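Local coordinates for geranylgeranyl pyrophosphate synthase (Corynebacterium glutamicum, PDB 3LMD), which probably joins isopentenyl diphosphate units to allylic diphosphates, with magnesium as cofactor, to build linear prenyl diphosphates for isoprenoid biosynthesis, at residues 45-50 against 99-104; 21-26 against 75-80. All coordinates share one frame; numbering follows the deposited sequence.

Contact 1: 45-50 against 99-104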
ATOM      1  N   VAL A  45       9.833  -2.371 -24.767  1.00 29.71           N
ATOM      2  CA  VAL A  45       8.546  -1.923 -25.319  1.00 30.03           C
ATOM      3  C   VAL A  45       7.420  -2.759 -24.700  1.00 25.76           C
ATOM      4  O   VAL A  45       6.338  -2.249 -24.333  1.00 27.76           O
ATOM      5  CB  VAL A  45       8.523  -2.106 -26.864  1.00 37.09           C
ATOM      6  CG1 VAL A  45       7.092  -1.932 -27.427  1.00 41.54           C
ATOM      7  CG2 VAL A  45       9.513  -1.164 -27.533  1.00 36.06           C
ATOM      8  N   GLN A  46       7.648  -4.058 -24.593  1.00 25.20           N
ATOM      9  CA  GLN A  46       6.669  -4.949 -23.992  1.00 27.29           C
ATOM     10  C   GLN A  46       6.411  -4.613 -22.503  1.00 30.11           C
ATOM     11  O   GLN A  46       5.277  -4.669 -22.030  1.00 26.82           O
ATOM     12  CB  GLN A  46       7.139  -6.391 -24.107  1.00 32.25           C
ATOM     13  CG  GLN A  46       7.270  -6.892 -25.567  1.00 34.54           C
ATOM     14  CD  GLN A  46       7.925  -8.265 -25.634  1.00 52.69           C
ATOM     15  OE1 GLN A  46       7.331  -9.265 -25.236  1.00 57.96           O
ATOM     16  NE2 GLN A  46       9.160  -8.316 -26.127  1.00 62.35           N
ATOM     17  N   VAL A  47       7.470  -4.289 -21.778  1.00 29.18           N
ATOM     18  CA  VAL A  47       7.321  -3.778 -20.397  1.00 26.77           C
ATOM     19  C   VAL A  47       6.478  -2.506 -20.380  1.00 24.21           C
ATOM     20  O   VAL A  47       5.562  -2.356 -19.572  1.00 27.08           O
ATOM     21  CB  VAL A  47       8.715  -3.421 -19.814  1.00 28.87           C
ATOM     22  CG1 VAL A  47       8.583  -2.586 -18.546  1.00 25.49           C
ATOM     23  CG2 VAL A  47       9.533  -4.706 -19.593  1.00 26.95           C
ATOM     24  N   GLU A  48       6.839  -1.546 -21.224  1.00 28.73           N
ATOM     25  CA  GLU A  48       6.092  -0.316 -21.296  1.00 26.94           C
ATOM     26  C   GLU A  48       4.598  -0.554 -21.604  1.00 27.62           C
ATOM     27  O   GLU A  48       3.741   0.134 -21.060  1.00 25.71           O
ATOM     28  CB  GLU A  48       6.694   0.634 -22.346  1.00 32.64           C
ATOM     29  CG  GLU A  48       8.097   1.181 -21.982  1.00 44.95           C
ATOM     30  CD  GLU A  48       8.040   2.282 -20.901  1.00 49.40           C
ATOM     31  OE1 GLU A  48       6.949   2.526 -20.343  1.00 44.98           O
ATOM     32  OE2 GLU A  48       9.081   2.920 -20.633  1.00 61.43           O
ATOM     33  N   GLU A  49       4.286  -1.498 -22.487  1.00 30.43           N
ATOM     34  CA  GLU A  49       2.883  -1.748 -22.861  1.00 28.70           C
ATOM     35  C   GLU A  49       2.111  -2.290 -21.674  1.00 27.42           C
ATOM     36  O   GLU A  49       0.994  -1.847 -21.401  1.00 26.39           O
ATOM     37  CB  GLU A  49       2.768  -2.733 -24.050  1.00 28.96           C
ATOM     38  CG  GLU A  49       2.898  -1.953 -25.364  1.00 43.81           C
ATOM     39  CD  GLU A  49       3.220  -2.806 -26.583  1.00 57.17           C
ATOM     40  OE1 GLU A  49       3.178  -4.056 -26.491  1.00 53.25           O
ATOM     41  OE2 GLU A  49       3.522  -2.191 -27.634  1.00 53.11           O
ATOM     42  N   LEU A  50       2.696  -3.254 -20.985  1.00 23.68           N
ATOM     43  CA  LEU A  50       1.986  -3.917 -19.886  1.00 24.80           C
ATOM     44  C   LEU A  50       1.871  -2.951 -18.692  1.00 25.71           C
ATOM     45  O   LEU A  50       0.834  -2.876 -18.025  1.00 25.12           O
ATOM     46  CB  LEU A  50       2.651  -5.254 -19.519  1.00 26.99           C
ATOM     47  CG  LEU A  50       2.054  -5.976 -18.304  1.00 28.53           C
ATOM     48  CD1 LEU A  50       0.522  -6.226 -18.487  1.00 25.25           C
ATOM     49  CD2 LEU A  50       2.777  -7.275 -17.974  1.00 30.36           C
ATOM     50  N   LYS A  99       6.693  -9.496 -17.104  1.00 24.08           N
ATOM     51  CA  LYS A  99       5.707  -9.221 -16.059  1.00 26.69           C
ATOM     52  C   LYS A  99       6.370  -8.881 -14.694  1.00 24.97           C
ATOM     53  O   LYS A  99       5.908  -7.987 -13.968  1.00 25.53           O
ATOM     54  CB  LYS A  99       4.786 -10.445 -15.920  1.00 29.81           C
ATOM     55  CG  LYS A  99       3.557 -10.247 -15.085  1.00 36.60           C
ATOM     56  CD  LYS A  99       2.569 -11.452 -15.226  1.00 41.50           C
ATOM     57  CE  LYS A  99       2.144 -11.710 -16.678  1.00 36.57           C
ATOM     58  NZ  LYS A  99       0.944 -12.604 -16.785  1.00 30.86           N
ATOM     59  N   ALA A 100       7.402  -9.630 -14.321  1.00 25.31           N
ATOM     60  CA  ALA A 100       8.188  -9.279 -13.123  1.00 25.78           C
ATOM     61  C   ALA A 100       8.792  -7.872 -13.199  1.00 26.05           C
ATOM     62  O   ALA A 100       8.788  -7.146 -12.206  1.00 25.89           O
ATOM     63  CB  ALA A 100       9.272 -10.336 -12.842  1.00 25.55           C
ATOM     64  N   ALA A 101       9.293  -7.464 -14.362  1.00 21.99           N
ATOM     65  CA  ALA A 101       9.899  -6.143 -14.525  1.00 23.60           C
ATOM     66  C   ALA A 101       8.853  -5.066 -14.319  1.00 24.94           C
ATOM     67  O   ALA A 101       9.140  -3.998 -13.738  1.00 25.50           O
ATOM     68  CB  ALA A 101      10.554  -5.993 -15.925  1.00 24.47           C
ATOM     69  N   VAL A 102       7.634  -5.364 -14.751  1.00 21.86           N
ATOM     70  CA  VAL A 102       6.536  -4.432 -14.592  1.00 23.51           C
ATOM     71  C   VAL A 102       6.193  -4.322 -13.106  1.00 19.24           C
ATOM     72  O   VAL A 102       5.934  -3.236 -12.602  1.00 23.59           O
ATOM     73  CB  VAL A 102       5.299  -4.833 -15.436  1.00 25.77           C
ATOM     74  CG1 VAL A 102       4.032  -4.022 -15.007  1.00 24.53           C
ATOM     75  CG2 VAL A 102       5.604  -4.665 -16.959  1.00 23.00           C
ATOM     76  N   VAL A 103       6.199  -5.458 -12.414  1.00 22.47           N
ATOM     77  CA  VAL A 103       5.921  -5.434 -10.978  1.00 21.74           C
ATOM     78  C   VAL A 103       6.954  -4.560 -10.263  1.00 26.53           C
ATOM     79  O   VAL A 103       6.598  -3.744  -9.403  1.00 24.10           O
ATOM     80  CB  VAL A 103       5.916  -6.860 -10.394  1.00 21.23           C
ATOM     81  CG1 VAL A 103       5.966  -6.834  -8.825  1.00 25.21           C
ATOM     82  CG2 VAL A 103       4.640  -7.613 -10.862  1.00 24.70           C
ATOM     83  N   VAL A 104       8.228  -4.727 -10.611  1.00 23.35           N
ATOM     84  CA  VAL A 104       9.272  -3.893  -9.995  1.00 27.11           C
ATOM     85  C   VAL A 104       9.007  -2.421 -10.268  1.00 23.37           C
ATOM     86  O   VAL A 104       9.076  -1.577  -9.355  1.00 23.95           O
ATOM     87  CB  VAL A 104      10.683  -4.292 -10.468  1.00 25.95           C
ATOM     88  CG1 VAL A 104      11.752  -3.274  -9.975  1.00 24.83           C
ATOM     89  CG2 VAL A 104      10.993  -5.711  -9.958  1.00 25.31           C
TER
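K99 packs against L50 while its ammonium end, NZ, hydrogen-bonds to OE1 of Q156 and makes a longer, weak ion pair with E95. The lysine thus lends the contact its carbon and spends its charge elsewhere: CD2 of L50 lies 4.0 Å from CA of K99 and 4.2 Å from its CG. The centre belongs to V102, whose methyl CG2 points into the angle between V47 and L50. With CG2 anti to its own carbonyl carbon, V102 sets this methyl 3.5 Å from the backbone O of V47 and 4.0 Å from CB of L50. The V102 and L50 side chains cross nearly at a right angle, whereas V47 and V102 slide past each other in opposite directions, CG1 of V47 being 4.0 Å from CG2 of V102. The other V47 methyl, CG2, meets CB of A101. Segments 45-50 and 99-104, on helices 34-55 and 95-118, cross at -58° with their axes 9.0 Å apart, a separation suited to compact branched residues and alanine. L153 of helix 132-157 also touches V102. Cohesion between the two segments therefore rests on van der Waals and hydrophobic packing, the K99 ammonium finding its hydrogen bond outside the contact.

Contact 2: 21-26 against 75-80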
ATOM      1  N   VAL A  21      21.048  11.782 -11.548  1.00 59.56           N
ATOM      2  CA  VAL A  21      21.789  11.621 -12.802  1.00 58.00           C
ATOM      3  C   VAL A  21      22.346  10.206 -12.959  1.00 55.11           C
ATOM      4  O   VAL A  21      22.406   9.674 -14.065  1.00 54.04           O
ATOM      5  CB  VAL A  21      22.931  12.671 -12.955  1.00 63.34           C
ATOM      6  CG1 VAL A  21      22.528  14.002 -12.317  1.00 69.37           C
ATOM      7  CG2 VAL A  21      24.258  12.151 -12.367  1.00 68.49           C
ATOM      8  N   SER A  22      22.738   9.591 -11.845  1.00 46.94           N
ATOM      9  CA  SER A  22      23.316   8.242 -11.867  1.00 47.54           C
ATOM     10  C   SER A  22      22.368   7.203 -12.472  1.00 48.58           C
ATOM     11  O   SER A  22      22.724   6.512 -13.436  1.00 45.36           O
ATOM     12  CB  SER A  22      23.740   7.825 -10.452  1.00 37.08           C
ATOM     13  OG  SER A  22      24.820   8.645 -10.029  1.00 47.91           O
ATOM     14  N   THR A  23      21.177   7.081 -11.892  1.00 45.48           N
ATOM     15  CA  THR A  23      20.179   6.111 -12.374  1.00 54.27           C
ATOM     16  C   THR A  23      19.699   6.439 -13.807  1.00 60.75           C
ATOM     17  O   THR A  23      19.383   5.537 -14.576  1.00 65.02           O
ATOM     18  CB  THR A  23      18.948   6.033 -11.413  1.00 52.10           C
ATOM     19  OG1 THR A  23      19.381   5.752 -10.070  1.00 55.29           O
ATOM     20  CG2 THR A  23      17.987   4.956 -11.855  1.00 50.15           C
ATOM     21  N   THR A  24      19.652   7.731 -14.146  1.00 63.08           N
ATOM     22  CA  THR A  24      19.278   8.211 -15.495  1.00 65.57           C
ATOM     23  C   THR A  24      20.352   7.918 -16.549  1.00 66.48           C
ATOM     24  O   THR A  24      20.067   7.336 -17.597  1.00 63.79           O
ATOM     25  CB  THR A  24      19.000   9.744 -15.501  1.00 69.12           C
ATOM     26  OG1 THR A  24      17.816  10.028 -14.744  1.00 66.60           O
ATOM     27  CG2 THR A  24      18.836  10.279 -16.936  1.00 73.02           C
ATOM     28  N   GLY A  25      21.586   8.336 -16.270  1.00 64.40           N
ATOM     29  CA  GLY A  25      22.719   8.061 -17.161  1.00 64.45           C
ATOM     30  C   GLY A  25      22.996   6.579 -17.387  1.00 64.59           C
ATOM     31  O   GLY A  25      23.461   6.184 -18.464  1.00 64.67           O
ATOM     32  N   ALA A  26      22.706   5.762 -16.374  1.00 58.36           N
ATOM     33  CA  ALA A  26      22.911   4.305 -16.442  1.00 58.39           C
ATOM     34  C   ALA A  26      22.114   3.619 -17.568  1.00 62.79           C
ATOM     35  O   ALA A  26      22.624   2.724 -18.250  1.00 63.31           O
ATOM     36  CB  ALA A  26      22.581   3.664 -15.096  1.00 48.34           C
ATOM     37  N   LYS A  75      13.681   6.431 -20.058  1.00 84.56           N
ATOM     38  CA  LYS A  75      14.154   5.055 -19.860  1.00 78.25           C
ATOM     39  C   LYS A  75      14.136   4.617 -18.388  1.00 68.69           C
ATOM     40  O   LYS A  75      14.614   5.325 -17.500  1.00 73.31           O
ATOM     41  CB  LYS A  75      15.520   4.823 -20.520  1.00 79.68           C
ATOM     42  CG  LYS A  75      15.428   4.625 -22.029  1.00 81.59           C
ATOM     43  CD  LYS A  75      16.698   4.033 -22.609  1.00 87.36           C
ATOM     44  CE  LYS A  75      16.494   3.658 -24.071  1.00 90.10           C
ATOM     45  NZ  LYS A  75      17.622   2.845 -24.600  1.00 88.85           N
ATOM     46  N   ARG A  76      13.560   3.445 -18.154  1.00 55.47           N
ATOM     47  CA  ARG A  76      13.282   2.937 -16.807  1.00 38.24           C
ATOM     48  C   ARG A  76      14.380   1.959 -16.371  1.00 33.17           C
ATOM     49  O   ARG A  76      14.418   0.805 -16.809  1.00 27.72           O
ATOM     50  CB  ARG A  76      11.938   2.232 -16.839  1.00 39.64           C
ATOM     51  CG  ARG A  76      10.796   3.100 -17.419  1.00 37.37           C
ATOM     52  CD  ARG A  76       9.431   2.471 -17.171  1.00 33.15           C
ATOM     53  NE  ARG A  76       8.361   3.300 -17.720  1.00 30.81           N
ATOM     54  CZ  ARG A  76       7.716   4.242 -17.031  1.00 41.43           C
ATOM     55  NH1 ARG A  76       6.767   4.954 -17.625  1.00 36.13           N
ATOM     56  NH2 ARG A  76       7.998   4.450 -15.741  1.00 31.35           N
ATOM     57  N   PHE A  77      15.276   2.414 -15.501  1.00 27.86           N
ATOM     58  CA  PHE A  77      16.444   1.595 -15.145  1.00 27.69           C
ATOM     59  C   PHE A  77      16.111   0.241 -14.497  1.00 30.81           C
ATOM     60  O   PHE A  77      16.751  -0.790 -14.792  1.00 25.86           O
ATOM     61  CB  PHE A  77      17.396   2.351 -14.206  1.00 31.96           C
ATOM     62  CG  PHE A  77      18.549   1.500 -13.771  1.00 35.71           C
ATOM     63  CD1 PHE A  77      18.535   0.840 -12.550  1.00 34.38           C
ATOM     64  CD2 PHE A  77      19.611   1.280 -14.633  1.00 36.42           C
ATOM     65  CE1 PHE A  77      19.595  -0.007 -12.180  1.00 33.88           C
ATOM     66  CE2 PHE A  77      20.656   0.456 -14.271  1.00 44.03           C
ATOM     67  CZ  PHE A  77      20.650  -0.192 -13.046  1.00 34.70           C
ATOM     68  N   ARG A  78      15.153   0.230 -13.575  1.00 25.28           N
ATOM     69  CA  ARG A  78      14.878  -1.018 -12.836  1.00 26.47           C
ATOM     70  C   ARG A  78      14.371  -2.154 -13.727  1.00 27.17           C
ATOM     71  O   ARG A  78      14.868  -3.295 -13.625  1.00 26.68           O
ATOM     72  CB  ARG A  78      13.938  -0.759 -11.666  1.00 25.28           C
ATOM     73  CG  ARG A  78      14.587   0.177 -10.652  1.00 26.27           C
ATOM     74  CD  ARG A  78      13.588   0.778  -9.638  1.00 29.05           C
ATOM     75  NE  ARG A  78      14.305   1.697  -8.751  1.00 28.47           N
ATOM     76  CZ  ARG A  78      14.654   2.935  -9.097  1.00 32.11           C
ATOM     77  NH1 ARG A  78      14.292   3.418 -10.278  1.00 28.79           N
ATOM     78  NH2 ARG A  78      15.309   3.717  -8.235  1.00 30.63           N
ATOM     79  N   PRO A  79      13.389  -1.865 -14.600  1.00 26.82           N
ATOM     80  CA  PRO A  79      13.011  -2.964 -15.502  1.00 27.80           C
ATOM     81  C   PRO A  79      14.134  -3.334 -16.470  1.00 27.39           C
ATOM     82  O   PRO A  79      14.294  -4.512 -16.778  1.00 29.81           O
ATOM     83  CB  PRO A  79      11.765  -2.438 -16.244  1.00 31.18           C
ATOM     84  CG  PRO A  79      11.565  -0.990 -15.793  1.00 29.89           C
ATOM     85  CD  PRO A  79      12.410  -0.742 -14.586  1.00 26.12           C
ATOM     86  N   MET A  80      14.920  -2.360 -16.923  1.00 24.64           N
ATOM     87  CA  MET A  80      16.045  -2.671 -17.817  1.00 30.29           C
ATOM     88  C   MET A  80      17.014  -3.631 -17.137  1.00 32.48           C
ATOM     89  O   MET A  80      17.499  -4.583 -17.745  1.00 26.37           O
ATOM     90  CB  MET A  80      16.810  -1.385 -18.230  1.00 27.12           C
ATOM     91  CG  MET A  80      17.915  -1.657 -19.281  1.00 41.16           C
ATOM     92  SD  MET A  80      19.137  -0.301 -19.547  1.00 41.87           S
ATOM     93  CE  MET A  80      20.268  -0.629 -18.188  1.00 40.70           C
TER
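This is a buried, largely apolar contact in which the short N-terminal helix 21-27 lies against the first turn of helix 77-86, deep within the all-helical chain. Helix 21-27 is also anchored by S22, whose OG hydrogen-bonds to OD1 of D240 in the second aspartate-rich motif. T23 and F77 form the middle of the contact. The threonine turns its methyl rather than its hydroxyl to the phenylalanine: CG2 is 3.6 Å from CB of F77 and 4.0 Å from CG, and the two side chains cross at about a right angle. CG of F77 is anti to its backbone N (chi1 177°), and the ring beyond it reaches A26, whose CB lies 3.8 Å from CE2. An alanine suits this spot because its single methyl lets the ring come close to the helix. F236 of helix 219-246 adds an edge-to-face stack with the F77 ring, and L343 of helix 335-349 touches it as well. Residues 75-79 read KRFRP, part of the GGKRxRP signature of trans-prenyl diphosphate synthases; in relatives, the lysine and the second arginine bind the diphosphate of isopentenyl diphosphate, a role that K75 and R78 probably share. Here R76 occupies the N-cap position and its NH2 forms a salt bridge with E105, while F77 directs its CB toward helix 21-27. R78 extends past T23, its NH1 4.3 Å from CG2. M80, one turn after F77, is bent at chi3 (83°) and brings its CE methyl to 4.1 Å from the backbone O of A26.

Helix 77-86 ties the two contacts together, their centres about 15 Å apart. Its P79 packs against contact 1 from within segment 75-80, with CB 3.8 Å from CB of A101 and 3.9 Å from CG1 of V47, while CB of R78 lies 3.7 Å from CG1 of V104. The polar tie is the salt bridge from NE of R76 to OE2 of E48, 3.0 Å long. Along the chain the segments alternate. Contact 1 lies away from the metal site; contact 2 is nearer, the R78 side chain being about 9 Å from that of D115, which with D119 binds calcium in a structure of this protein. Helix 95-118 carries both segment 99-104 and D115.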